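Local coordinates for protein Cg3027-pa (Drosophila melanogaster, PDB 2VHH) that probably hydrolyses N-carbamoyl-beta-alanine and its 2-methyl homologue to beta-alanine or 3-amino-2-methylpropanoate, ammonium and carbon dioxide, a closing step of pyrimidine breakdown, at residues K106-A111 / D336-V341; G76-S81 / K102-A107; C12-L17 / E24-L29. One frame throughout, in Å; residues are numbered along the deposited sequence.

Contact 1. Residues K106-A111 / D336-V341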
ATOM      1  N   LYS C 106     -25.398 -17.181  47.716  1.00 32.53           N
ATOM      2  CA  LYS C 106     -26.326 -18.230  48.131  1.00 32.89           C
ATOM      3  C   LYS C 106     -27.733 -17.916  47.626  1.00 32.79           C
ATOM      4  O   LYS C 106     -28.421 -18.795  47.096  1.00 32.81           O
ATOM      5  CB  LYS C 106     -26.321 -18.365  49.656  1.00 33.00           C
ATOM      6  CG  LYS C 106     -27.148 -19.519  50.221  1.00 33.72           C
ATOM      7  CD  LYS C 106     -27.135 -19.515  51.756  1.00 33.94           C
ATOM      8  CE  LYS C 106     -28.000 -20.649  52.313  1.00 36.12           C
ATOM      9  NZ  LYS C 106     -28.628 -20.341  53.646  1.00 36.65           N
ATOM     10  N   ALA C 107     -28.143 -16.657  47.775  1.00 32.78           N
ATOM     11  CA  ALA C 107     -29.449 -16.201  47.308  1.00 32.85           C
ATOM     12  C   ALA C 107     -29.562 -16.307  45.791  1.00 33.12           C
ATOM     13  O   ALA C 107     -30.592 -16.724  45.271  1.00 33.26           O
ATOM     14  CB  ALA C 107     -29.719 -14.788  47.776  1.00 32.54           C
ATOM     15  N   ALA C 108     -28.489 -15.948  45.092  1.00 33.53           N
ATOM     16  CA  ALA C 108     -28.426 -16.036  43.634  1.00 33.83           C
ATOM     17  C   ALA C 108     -28.610 -17.477  43.164  1.00 34.09           C
ATOM     18  O   ALA C 108     -29.332 -17.731  42.199  1.00 34.20           O
ATOM     19  CB  ALA C 108     -27.103 -15.472  43.142  1.00 33.67           C
ATOM     20  N   ALA C 109     -27.963 -18.410  43.864  1.00 34.42           N
ATOM     21  CA  ALA C 109     -28.100 -19.844  43.602  1.00 34.72           C
ATOM     22  C   ALA C 109     -29.544 -20.315  43.741  1.00 34.97           C
ATOM     23  O   ALA C 109     -30.066 -21.010  42.868  1.00 35.31           O
ATOM     24  CB  ALA C 109     -27.195 -20.640  44.529  1.00 34.67           C
ATOM     25  N   GLU C 110     -30.187 -19.924  44.832  1.00 35.08           N
ATOM     26  CA  GLU C 110     -31.559 -20.327  45.094  1.00 35.53           C
ATOM     27  C   GLU C 110     -32.566 -19.602  44.201  1.00 34.77           C
ATOM     28  O   GLU C 110     -33.700 -20.049  44.057  1.00 34.76           O
ATOM     29  CB  GLU C 110     -31.884 -20.182  46.583  1.00 35.38           C
ATOM     30  CG  GLU C 110     -31.318 -21.338  47.406  1.00 37.18           C
ATOM     31  CD  GLU C 110     -31.647 -21.243  48.888  1.00 37.98           C
ATOM     32  OE1 GLU C 110     -32.758 -20.763  49.220  1.00 41.38           O
ATOM     33  OE2 GLU C 110     -30.799 -21.661  49.722  1.00 40.31           O
ATOM     34  N   ALA C 111     -32.142 -18.490  43.606  1.00 34.38           N
ATOM     35  CA  ALA C 111     -32.944 -17.792  42.593  1.00 33.89           C
ATOM     36  C   ALA C 111     -32.779 -18.450  41.224  1.00 33.63           C
ATOM     37  O   ALA C 111     -33.455 -18.075  40.261  1.00 33.78           O
ATOM     38  CB  ALA C 111     -32.568 -16.329  42.516  1.00 33.79           C
ATOM     39  N   ASP C 336     -27.333  -2.287  49.231  1.00 33.03           N
ATOM     40  CA  ASP C 336     -26.801  -3.512  48.636  1.00 32.56           C
ATOM     41  C   ASP C 336     -27.905  -4.225  47.861  1.00 31.95           C
ATOM     42  O   ASP C 336     -29.065  -4.207  48.269  1.00 32.09           O
ATOM     43  CB  ASP C 336     -26.292  -4.461  49.725  1.00 32.89           C
ATOM     44  CG  ASP C 336     -25.037  -3.957  50.434  1.00 34.17           C
ATOM     45  OD1 ASP C 336     -24.581  -2.817  50.180  1.00 35.58           O
ATOM     46  OD2 ASP C 336     -24.501  -4.727  51.261  1.00 35.53           O
ATOM     47  N   GLY C 337     -27.553  -4.867  46.757  1.00 31.17           N
ATOM     48  CA  GLY C 337     -28.546  -5.581  45.968  1.00 30.17           C
ATOM     49  C   GLY C 337     -28.032  -6.723  45.119  1.00 29.65           C
ATOM     50  O   GLY C 337     -26.845  -6.803  44.798  1.00 29.83           O
ATOM     51  N   LEU C 338     -28.946  -7.616  44.769  1.00 29.04           N
ATOM     52  CA  LEU C 338     -28.689  -8.706  43.843  1.00 28.45           C
ATOM     53  C   LEU C 338     -29.685  -8.564  42.709  1.00 28.26           C
ATOM     54  O   LEU C 338     -30.889  -8.483  42.946  1.00 28.20           O
ATOM     55  CB  LEU C 338     -28.874 -10.058  44.545  1.00 28.23           C
ATOM     56  CG  LEU C 338     -29.062 -11.336  43.729  1.00 28.26           C
ATOM     57  CD1 LEU C 338     -27.808 -11.703  42.961  1.00 28.56           C
ATOM     58  CD2 LEU C 338     -29.461 -12.473  44.643  1.00 28.48           C
ATOM     59  N   LEU C 339     -29.190  -8.518  41.478  1.00 28.07           N
ATOM     60  CA  LEU C 339     -30.055  -8.384  40.316  1.00 27.85           C
ATOM     61  C   LEU C 339     -30.057  -9.686  39.533  1.00 27.84           C
ATOM     62  O   LEU C 339     -29.054 -10.051  38.931  1.00 27.91           O
ATOM     63  CB  LEU C 339     -29.595  -7.209  39.443  1.00 27.97           C
ATOM     64  CG  LEU C 339     -30.342  -6.885  38.135  1.00 27.92           C
ATOM     65  CD1 LEU C 339     -31.786  -6.442  38.372  1.00 26.91           C
ATOM     66  CD2 LEU C 339     -29.581  -5.824  37.352  1.00 27.30           C
ATOM     67  N   VAL C 340     -31.179 -10.401  39.577  1.00 27.85           N
ATOM     68  CA  VAL C 340     -31.340 -11.629  38.802  1.00 27.70           C
ATOM     69  C   VAL C 340     -32.105 -11.306  37.528  1.00 27.85           C
ATOM     70  O   VAL C 340     -33.172 -10.701  37.569  1.00 28.03           O
ATOM     71  CB  VAL C 340     -32.054 -12.737  39.604  1.00 27.49           C
ATOM     72  CG1 VAL C 340     -32.224 -13.972  38.762  1.00 27.10           C
ATOM     73  CG2 VAL C 340     -31.258 -13.084  40.843  1.00 27.63           C
ATOM     74  N   VAL C 341     -31.540 -11.685  36.393  1.00 27.95           N
ATOM     75  CA  VAL C 341     -32.201 -11.486  35.111  1.00 28.07           C
ATOM     76  C   VAL C 341     -32.113 -12.751  34.264  1.00 28.25           C
ATOM     77  O   VAL C 341     -31.040 -13.299  34.046  1.00 28.29           O
ATOM     78  CB  VAL C 341     -31.677 -10.222  34.361  1.00 27.75           C
ATOM     79  CG1 VAL C 341     -30.205 -10.085  34.536  1.00 28.19           C
ATOM     80  CG2 VAL C 341     -32.013 -10.270  32.884  1.00 27.29           C
TER

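Contact 2. Residues G76-S81 / K102-A107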
ATOM      1  N   GLY C  76     -26.730 -13.244  37.770  1.00 28.77           N
ATOM      2  CA  GLY C  76     -26.862 -12.510  39.021  1.00 28.69           C
ATOM      3  C   GLY C  76     -25.759 -11.476  39.122  1.00 28.90           C
ATOM      4  O   GLY C  76     -24.567 -11.812  39.122  1.00 29.12           O
ATOM      5  N   ALA C  77     -26.151 -10.212  39.179  1.00 28.64           N
ATOM      6  CA  ALA C  77     -25.199  -9.143  39.379  1.00 28.62           C
ATOM      7  C   ALA C  77     -25.254  -8.719  40.847  1.00 28.79           C
ATOM      8  O   ALA C  77     -26.319  -8.391  41.363  1.00 29.06           O
ATOM      9  CB  ALA C  77     -25.514  -7.985  38.466  1.00 28.42           C
ATOM     10  N   ILE C  78     -24.109  -8.748  41.520  1.00 28.77           N
ATOM     11  CA  ILE C  78     -24.033  -8.360  42.928  1.00 28.54           C
ATOM     12  C   ILE C  78     -23.375  -6.980  43.107  1.00 28.62           C
ATOM     13  O   ILE C  78     -22.182  -6.802  42.830  1.00 28.47           O
ATOM     14  CB  ILE C  78     -23.314  -9.439  43.775  1.00 28.26           C
ATOM     15  CG1 ILE C  78     -24.150 -10.718  43.822  1.00 28.41           C
ATOM     16  CG2 ILE C  78     -23.073  -8.942  45.178  1.00 28.00           C
ATOM     17  CD1 ILE C  78     -23.388 -11.959  44.269  1.00 27.68           C
ATOM     18  N   GLN C  79     -24.171  -6.010  43.553  1.00 28.70           N
ATOM     19  CA  GLN C  79     -23.641  -4.727  44.008  1.00 28.97           C
ATOM     20  C   GLN C  79     -23.645  -4.689  45.529  1.00 29.40           C
ATOM     21  O   GLN C  79     -24.640  -5.034  46.154  1.00 29.53           O
ATOM     22  CB  GLN C  79     -24.394  -3.520  43.395  1.00 28.79           C
ATOM     23  CG  GLN C  79     -25.812  -3.235  43.907  1.00 28.60           C
ATOM     24  CD  GLN C  79     -26.406  -1.931  43.348  1.00 28.64           C
ATOM     25  OE1 GLN C  79     -26.358  -1.669  42.148  1.00 27.98           O
ATOM     26  NE2 GLN C  79     -26.972  -1.119  44.224  1.00 28.02           N
ATOM     27  N   ASN C  80     -22.526  -4.287  46.120  1.00 29.93           N
ATOM     28  CA  ASN C  80     -22.401  -4.241  47.570  1.00 30.57           C
ATOM     29  C   ASN C  80     -21.487  -3.114  48.070  1.00 30.97           C
ATOM     30  O   ASN C  80     -20.734  -2.514  47.291  1.00 30.93           O
ATOM     31  CB  ASN C  80     -21.919  -5.593  48.104  1.00 30.44           C
ATOM     32  CG  ASN C  80     -20.427  -5.797  47.914  1.00 30.94           C
ATOM     33  OD1 ASN C  80     -19.979  -6.244  46.858  1.00 31.97           O
ATOM     34  ND2 ASN C  80     -19.646  -5.476  48.947  1.00 30.52           N
ATOM     35  N   SER C  81     -21.558  -2.835  49.368  1.00 31.34           N
ATOM     36  CA  SER C  81     -20.616  -1.923  50.007  1.00 31.68           C
ATOM     37  C   SER C  81     -19.564  -2.686  50.804  1.00 31.78           C
ATOM     38  O   SER C  81     -19.702  -3.886  51.042  1.00 31.77           O
ATOM     39  CB  SER C  81     -21.356  -0.940  50.917  1.00 31.62           C
ATOM     40  OG  SER C  81     -22.179  -1.626  51.845  1.00 32.27           O
ATOM     41  N   LYS C 102     -20.978 -14.026  50.304  1.00 32.59           N
ATOM     42  CA  LYS C 102     -21.287 -15.457  50.412  1.00 32.75           C
ATOM     43  C   LYS C 102     -22.796 -15.717  50.454  1.00 32.65           C
ATOM     44  O   LYS C 102     -23.304 -16.584  49.730  1.00 32.59           O
ATOM     45  CB  LYS C 102     -20.646 -16.056  51.665  1.00 32.60           C
ATOM     46  CG  LYS C 102     -19.403 -16.902  51.441  1.00 33.06           C
ATOM     47  CD  LYS C 102     -18.882 -17.403  52.793  1.00 33.70           C
ATOM     48  CE  LYS C 102     -17.508 -18.066  52.710  1.00 35.09           C
ATOM     49  NZ  LYS C 102     -17.603 -19.534  52.426  1.00 36.61           N
ATOM     50  N   THR C 103     -23.500 -14.969  51.307  1.00 32.47           N
ATOM     51  CA  THR C 103     -24.951 -15.124  51.452  1.00 32.36           C
ATOM     52  C   THR C 103     -25.708 -14.550  50.253  1.00 32.26           C
ATOM     53  O   THR C 103     -26.806 -15.003  49.940  1.00 32.24           O
ATOM     54  CB  THR C 103     -25.545 -14.589  52.822  1.00 32.46           C
ATOM     55  OG1 THR C 103     -26.714 -13.798  52.575  1.00 32.38           O
ATOM     56  CG2 THR C 103     -24.557 -13.753  53.620  1.00 31.83           C
ATOM     57  N   MET C 104     -25.120 -13.558  49.591  1.00 32.11           N
ATOM     58  CA  MET C 104     -25.710 -13.012  48.371  1.00 31.96           C
ATOM     59  C   MET C 104     -25.588 -14.000  47.216  1.00 31.90           C
ATOM     60  O   MET C 104     -26.509 -14.139  46.422  1.00 32.06           O
ATOM     61  CB  MET C 104     -25.084 -11.669  48.006  1.00 31.95           C
ATOM     62  CG  MET C 104     -25.351 -10.567  49.007  1.00 31.84           C
ATOM     63  SD  MET C 104     -24.827  -8.979  48.355  1.00 31.83           S
ATOM     64  CE  MET C 104     -24.935  -7.941  49.819  1.00 32.57           C
ATOM     65  N   ILE C 105     -24.451 -14.681  47.133  1.00 31.85           N
ATOM     66  CA  ILE C 105     -24.232 -15.733  46.152  1.00 31.90           C
ATOM     67  C   ILE C 105     -25.179 -16.894  46.436  1.00 32.24           C
ATOM     68  O   ILE C 105     -25.714 -17.508  45.514  1.00 32.44           O
ATOM     69  CB  ILE C 105     -22.759 -16.204  46.177  1.00 31.95           C
ATOM     70  CG1 ILE C 105     -21.844 -15.116  45.616  1.00 31.47           C
ATOM     71  CG2 ILE C 105     -22.575 -17.501  45.406  1.00 31.49           C
ATOM     72  CD1 ILE C 105     -20.419 -15.279  46.031  1.00 31.67           C
ATOM     73  N   LYS C 106     -25.398 -17.181  47.716  1.00 32.53           N
ATOM     74  CA  LYS C 106     -26.326 -18.230  48.131  1.00 32.89           C
ATOM     75  C   LYS C 106     -27.733 -17.916  47.626  1.00 32.79           C
ATOM     76  O   LYS C 106     -28.421 -18.795  47.096  1.00 32.81           O
ATOM     77  CB  LYS C 106     -26.321 -18.365  49.656  1.00 33.00           C
ATOM     78  CG  LYS C 106     -27.148 -19.519  50.221  1.00 33.72           C
ATOM     79  CD  LYS C 106     -27.135 -19.515  51.756  1.00 33.94           C
ATOM     80  CE  LYS C 106     -28.000 -20.649  52.313  1.00 36.12           C
ATOM     81  NZ  LYS C 106     -28.628 -20.341  53.646  1.00 36.65           N
ATOM     82  N   ALA C 107     -28.143 -16.657  47.775  1.00 32.78           N
ATOM     83  CA  ALA C 107     -29.449 -16.201  47.308  1.00 32.85           C
ATOM     84  C   ALA C 107     -29.562 -16.307  45.791  1.00 33.12           C
ATOM     85  O   ALA C 107     -30.592 -16.724  45.271  1.00 33.26           O
ATOM     86  CB  ALA C 107     -29.719 -14.788  47.776  1.00 32.54           C
TER

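Contact 3. Residues C12-L17 / E24-L29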
ATOM      1  N   CYS C  12     -39.490   6.130  41.462  1.00 58.18           N
ATOM      2  CA  CYS C  12     -39.811   7.544  41.494  1.00 58.30           C
ATOM      3  C   CYS C  12     -40.791   7.936  40.388  1.00 58.50           C
ATOM      4  O   CYS C  12     -41.704   8.727  40.619  1.00 58.56           O
ATOM      5  CB  CYS C  12     -38.528   8.366  41.394  1.00 58.31           C
ATOM      6  SG  CYS C  12     -38.757  10.147  41.478  1.00 58.30           S
ATOM      7  N   LEU C  13     -40.604   7.376  39.197  1.00 58.71           N
ATOM      8  CA  LEU C  13     -41.464   7.678  38.059  1.00 59.02           C
ATOM      9  C   LEU C  13     -42.846   7.043  38.200  1.00 59.42           C
ATOM     10  O   LEU C  13     -43.858   7.646  37.836  1.00 59.54           O
ATOM     11  CB  LEU C  13     -40.808   7.202  36.765  1.00 58.93           C
ATOM     12  CG  LEU C  13     -39.370   7.652  36.519  1.00 58.81           C
ATOM     13  CD1 LEU C  13     -38.750   6.829  35.397  1.00 58.62           C
ATOM     14  CD2 LEU C  13     -39.293   9.151  36.230  1.00 58.57           C
ATOM     15  N   GLU C  14     -42.889   5.825  38.729  1.00 59.85           N
ATOM     16  CA  GLU C  14     -44.163   5.120  38.878  1.00 60.35           C
ATOM     17  C   GLU C  14     -44.998   5.641  40.053  1.00 60.42           C
ATOM     18  O   GLU C  14     -46.138   5.217  40.250  1.00 60.50           O
ATOM     19  CB  GLU C  14     -43.963   3.600  38.945  1.00 60.35           C
ATOM     20  CG  GLU C  14     -43.379   3.077  40.247  1.00 60.74           C
ATOM     21  CD  GLU C  14     -42.908   1.631  40.140  1.00 60.94           C
ATOM     22  OE1 GLU C  14     -42.724   1.133  39.004  1.00 61.21           O
ATOM     23  OE2 GLU C  14     -42.708   0.997  41.199  1.00 61.63           O
ATOM     24  N   LYS C  15     -44.432   6.575  40.811  1.00 60.52           N
ATOM     25  CA  LYS C  15     -45.130   7.186  41.935  1.00 60.71           C
ATOM     26  C   LYS C  15     -45.665   8.587  41.598  1.00 60.70           C
ATOM     27  O   LYS C  15     -46.366   9.194  42.408  1.00 60.70           O
ATOM     28  CB  LYS C  15     -44.203   7.229  43.155  1.00 60.76           C
ATOM     29  CG  LYS C  15     -44.908   7.404  44.500  1.00 61.14           C
ATOM     30  CD  LYS C  15     -43.954   7.179  45.672  1.00 61.31           C
ATOM     31  CE  LYS C  15     -43.514   5.715  45.760  1.00 62.16           C
ATOM     32  NZ  LYS C  15     -42.634   5.461  46.932  1.00 62.18           N
ATOM     33  N   HIS C  16     -45.345   9.097  40.408  1.00 60.75           N
ATOM     34  CA  HIS C  16     -45.744  10.459  40.045  1.00 60.78           C
ATOM     35  C   HIS C  16     -46.337  10.587  38.640  1.00 60.84           C
ATOM     36  O   HIS C  16     -46.720  11.688  38.221  1.00 61.08           O
ATOM     37  CB  HIS C  16     -44.579  11.431  40.233  1.00 60.75           C
ATOM     38  CG  HIS C  16     -44.096  11.540  41.646  1.00 60.96           C
ATOM     39  ND1 HIS C  16     -43.186  10.660  42.193  1.00 61.17           N
ATOM     40  CD2 HIS C  16     -44.381  12.438  42.620  1.00 61.43           C
ATOM     41  CE1 HIS C  16     -42.938  11.005  43.445  1.00 61.26           C
ATOM     42  NE2 HIS C  16     -43.648  12.082  43.728  1.00 61.28           N
ATOM     43  N   LEU C  17     -46.433   9.467  37.926  1.00 60.80           N
ATOM     44  CA  LEU C  17     -46.944   9.461  36.555  1.00 60.91           C
ATOM     45  C   LEU C  17     -48.203   8.608  36.408  1.00 61.06           C
ATOM     46  O   LEU C  17     -48.215   7.463  36.859  1.00 61.09           O
ATOM     47  CB  LEU C  17     -45.869   8.924  35.602  1.00 60.84           C
ATOM     48  CG  LEU C  17     -44.910   9.877  34.884  1.00 60.67           C
ATOM     49  CD1 LEU C  17     -43.951  10.604  35.821  1.00 60.45           C
ATOM     50  CD2 LEU C  17     -44.134   9.086  33.873  1.00 60.78           C
ATOM     51  N   GLU C  24     -45.549   5.451  28.256  1.00 53.30           N
ATOM     52  CA  GLU C  24     -44.837   6.188  27.195  1.00 52.73           C
ATOM     53  C   GLU C  24     -43.412   6.576  27.589  1.00 51.85           C
ATOM     54  O   GLU C  24     -42.481   6.493  26.783  1.00 51.78           O
ATOM     55  CB  GLU C  24     -45.616   7.443  26.776  1.00 52.84           C
ATOM     56  CG  GLU C  24     -46.651   7.191  25.683  1.00 54.45           C
ATOM     57  CD  GLU C  24     -46.026   6.899  24.314  1.00 56.15           C
ATOM     58  OE1 GLU C  24     -45.691   7.864  23.584  1.00 56.53           O
ATOM     59  OE2 GLU C  24     -45.888   5.705  23.962  1.00 56.90           O
ATOM     60  N   VAL C  25     -43.262   7.011  28.833  1.00 50.81           N
ATOM     61  CA  VAL C  25     -41.969   7.386  29.385  1.00 49.87           C
ATOM     62  C   VAL C  25     -41.066   6.167  29.501  1.00 49.26           C
ATOM     63  O   VAL C  25     -39.915   6.201  29.068  1.00 49.30           O
ATOM     64  CB  VAL C  25     -42.133   8.103  30.760  1.00 49.97           C
ATOM     65  CG1 VAL C  25     -40.841   8.094  31.571  1.00 49.75           C
ATOM     66  CG2 VAL C  25     -42.624   9.533  30.554  1.00 50.03           C
ATOM     67  N   LYS C  26     -41.590   5.090  30.073  1.00 48.58           N
ATOM     68  CA  LYS C  26     -40.841   3.833  30.177  1.00 48.05           C
ATOM     69  C   LYS C  26     -40.396   3.268  28.829  1.00 47.53           C
ATOM     70  O   LYS C  26     -39.331   2.664  28.730  1.00 47.38           O
ATOM     71  CB  LYS C  26     -41.634   2.773  30.946  1.00 48.01           C
ATOM     72  CG  LYS C  26     -41.339   2.745  32.434  1.00 48.04           C
ATOM     73  CD  LYS C  26     -42.035   1.575  33.083  1.00 48.80           C
ATOM     74  CE  LYS C  26     -41.435   1.277  34.427  1.00 49.16           C
ATOM     75  NZ  LYS C  26     -42.337   0.449  35.260  1.00 49.55           N
ATOM     76  N   ARG C  27     -41.216   3.462  27.800  1.00 47.14           N
ATOM     77  CA  ARG C  27     -40.898   2.996  26.456  1.00 46.87           C
ATOM     78  C   ARG C  27     -39.648   3.692  25.913  1.00 46.45           C
ATOM     79  O   ARG C  27     -38.781   3.046  25.319  1.00 46.43           O
ATOM     80  CB  ARG C  27     -42.080   3.238  25.511  1.00 47.03           C
ATOM     81  CG  ARG C  27     -42.110   2.313  24.302  1.00 47.84           C
ATOM     82  CD  ARG C  27     -43.067   2.813  23.229  1.00 49.57           C
ATOM     83  NE  ARG C  27     -42.384   3.642  22.229  1.00 51.12           N
ATOM     84  CZ  ARG C  27     -42.368   4.977  22.218  1.00 51.18           C
ATOM     85  NH1 ARG C  27     -42.998   5.674  23.159  1.00 51.03           N
ATOM     86  NH2 ARG C  27     -41.721   5.618  21.255  1.00 50.70           N
ATOM     87  N   ILE C  28     -39.557   5.004  26.127  1.00 45.89           N
ATOM     88  CA  ILE C  28     -38.435   5.776  25.594  1.00 45.51           C
ATOM     89  C   ILE C  28     -37.186   5.747  26.494  1.00 45.32           C
ATOM     90  O   ILE C  28     -36.056   5.844  25.998  1.00 45.26           O
ATOM     91  CB  ILE C  28     -38.834   7.237  25.155  1.00 45.36           C
ATOM     92  CG1 ILE C  28     -38.492   8.275  26.211  1.00 45.23           C
ATOM     93  CG2 ILE C  28     -40.301   7.323  24.768  1.00 45.46           C
ATOM     94  CD1 ILE C  28     -38.199   9.633  25.613  1.00 45.57           C
ATOM     95  N   LEU C  29     -37.389   5.601  27.803  1.00 45.05           N
ATOM     96  CA  LEU C  29     -36.273   5.531  28.756  1.00 44.99           C
ATOM     97  C   LEU C  29     -35.668   4.138  28.860  1.00 45.12           C
ATOM     98  O   LEU C  29     -34.450   3.983  28.842  1.00 45.02           O
ATOM     99  CB  LEU C  29     -36.683   6.004  30.156  1.00 44.95           C
ATOM    100  CG  LEU C  29     -36.894   7.489  30.461  1.00 44.77           C
ATOM    101  CD1 LEU C  29     -37.050   7.671  31.955  1.00 43.76           C
ATOM    102  CD2 LEU C  29     -35.745   8.346  29.944  1.00 44.95           C
TER

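Contact 1. Residues K106-A111 / D336-V341
Leu338 reaches from the strand to the helix and sets its forked end against Ala107 and Ala108. Its CG is anti to the backbone N (chi1 162°), which carries both methyls off the strand and sets both against Ala108, CD2 reaching Ala107 as well. CD1 meets the methyl of Ala108, with 3.8 Å from Leu338 CD1 to Ala108 CB. CD2 instead lies against the backbone: Leu338 CD2 is 3.6 Å from Ala108 N and also touches Ala107, 3.9 Å from Leu338 CD2 to Ala107 CB. The two alanines are turned differently, since the CB of Ala107 points at the strand whereas that of Ala108 runs across the line between the segments. Small side chains on this face let the leucine approach the peptide of Ala108.

This is the helix-on-sheet packing of the alpha-beta-beta-alpha sandwich of the carbon-nitrogen hydrolases. Strand 337-344 runs between strand 54-59, parallel to it, and strand 72-79, antiparallel to it, and helix 90-110 covers one face. Leu339 and Val341 turn to the other face, where Leu339 touches Tyr58 and Val341 touches Val320.

Two residues beyond Leu338, Val340 makes a simpler, methyl-to-methyl contact. Its CG1 takes the place anti to the backbone N, leaving CG2 beside that N and directed at Ala111, with 3.9 Å from Val340 CG2 to Ala111 CB. Ala111 is held by its backbone N, which bonds to Ala107 O at 2.9 Å, while its own O accepts from Arg74.

Contact 2. Residues G76-S81 / K102-A107
Ile78 on strand 72-79 faces Met104 and Ile105 on helix 90-110, the first strand and the connecting helix of a beta-alpha-beta unit that returns to the sheet in strand 115-118. The tight part lies around the isoleucine, whose two branches split the work. CG2, anti to the backbone N, meets the thioether, with 3.6 Å from Ile78 CG2 to Met104 SD. The longer branch runs to the helix and crosses Ile105 at about a right angle, bringing Ile78 CD1 to 3.8 Å from Ile105 CG1. Both isoleucines and the methionine are buried, and Leu152 and Leu155 of helix 147-158 close over Ile105.

Between Met104 and Asn80 the approach is looser. The extended Met104 chain (chi3 -169°) runs on past Ile78 and ends near the asparagine, where Met104 CE lies 4.2 Å from Asn80 CB; Ile97, Lys100 and Val101, earlier on the helix, cover Asn80. On the helix face turned from the strand, Lys106 is exposed to solvent.

The amide of Asn80 serves its own neighbour: ND2 of Asn80 donates to Ser81 O at 2.6 Å, bent to 139° at the hydrogen, with the nitrogen standing 55° out of the carbonyl plane.

Contact 3. Residues C12-L17 / E24-L29
Leu13 and Leu29 both carry CG anti to the carbonyl carbon (chi1 -51° and -74°), a setting that sends the two side chains towards each other between the two N-terminal helices. They cross obliquely and touch by one methyl each, with 3.9 Å from Leu13 CD1 to Leu29 CD1. At Val25 the first torsion places CG2 beside the backbone N, and this methyl takes up Leu17: Leu17 CD2 is 3.7 Å from Val25 CG2 and 3.8 Å from Val25 CB. Here the side chains meet at about a right angle, so one leucine methyl rests on the branch point of the valine.

The arrangement is a compact helical hairpin, helix 9-13 folding back against helix 19-29. His16 tightens the turn after the first helix: its ND1 donates to Cys12 O at 2.9 Å, almost straight (166°) and in the ring plane. The hairpin is also part of a subunit interface of the octamer. Leu29 packs on Leu29 of the second subunit, Val25 touches Leu9 of the second subunit, and Arg27, bound to Glu24 within its own helix, makes a salt bridge to Glu266 of that subunit.

The charged pair lies beside the apolar contacts, with Glu14 exposed and Lys26 buried. Their extended chains meet at a slant, but Glu14 OE1 and Lys26 NZ stay 3.8 Å apart, a long salt bridge. Asp35 is a second, weak partner of Lys26. Shared between two carboxylates at long range, the ammonium may offset part of the repulsion between Glu14 and nearby Asp11, whereas aliphatic groups supply the close packing.

Overall arrangement
From the N terminus, contact 3 comes first and closes a short loop of six residues, folding helix 19-29 back on helix 9-13 at a subunit interface. Contact 2 follows, closing the connection from strand 72-79 into helix 90-110. Contact 1 starts on the same helix, sharing Lys106 and Ala107, and spans 224 residues to bring strand 337-344 back beside strand 72-79. Contact 3 closes before the other two open; contacts 2 and 1 follow end to end through the shared helix, neither nesting nor crossing. Probable hydrogen bonds from Leu339 N to Ala77 O and from Gly337 N to Gln79 O join their adjacent strands. Contact 3 stands apart, its centre about 25 Å from that of contact 1.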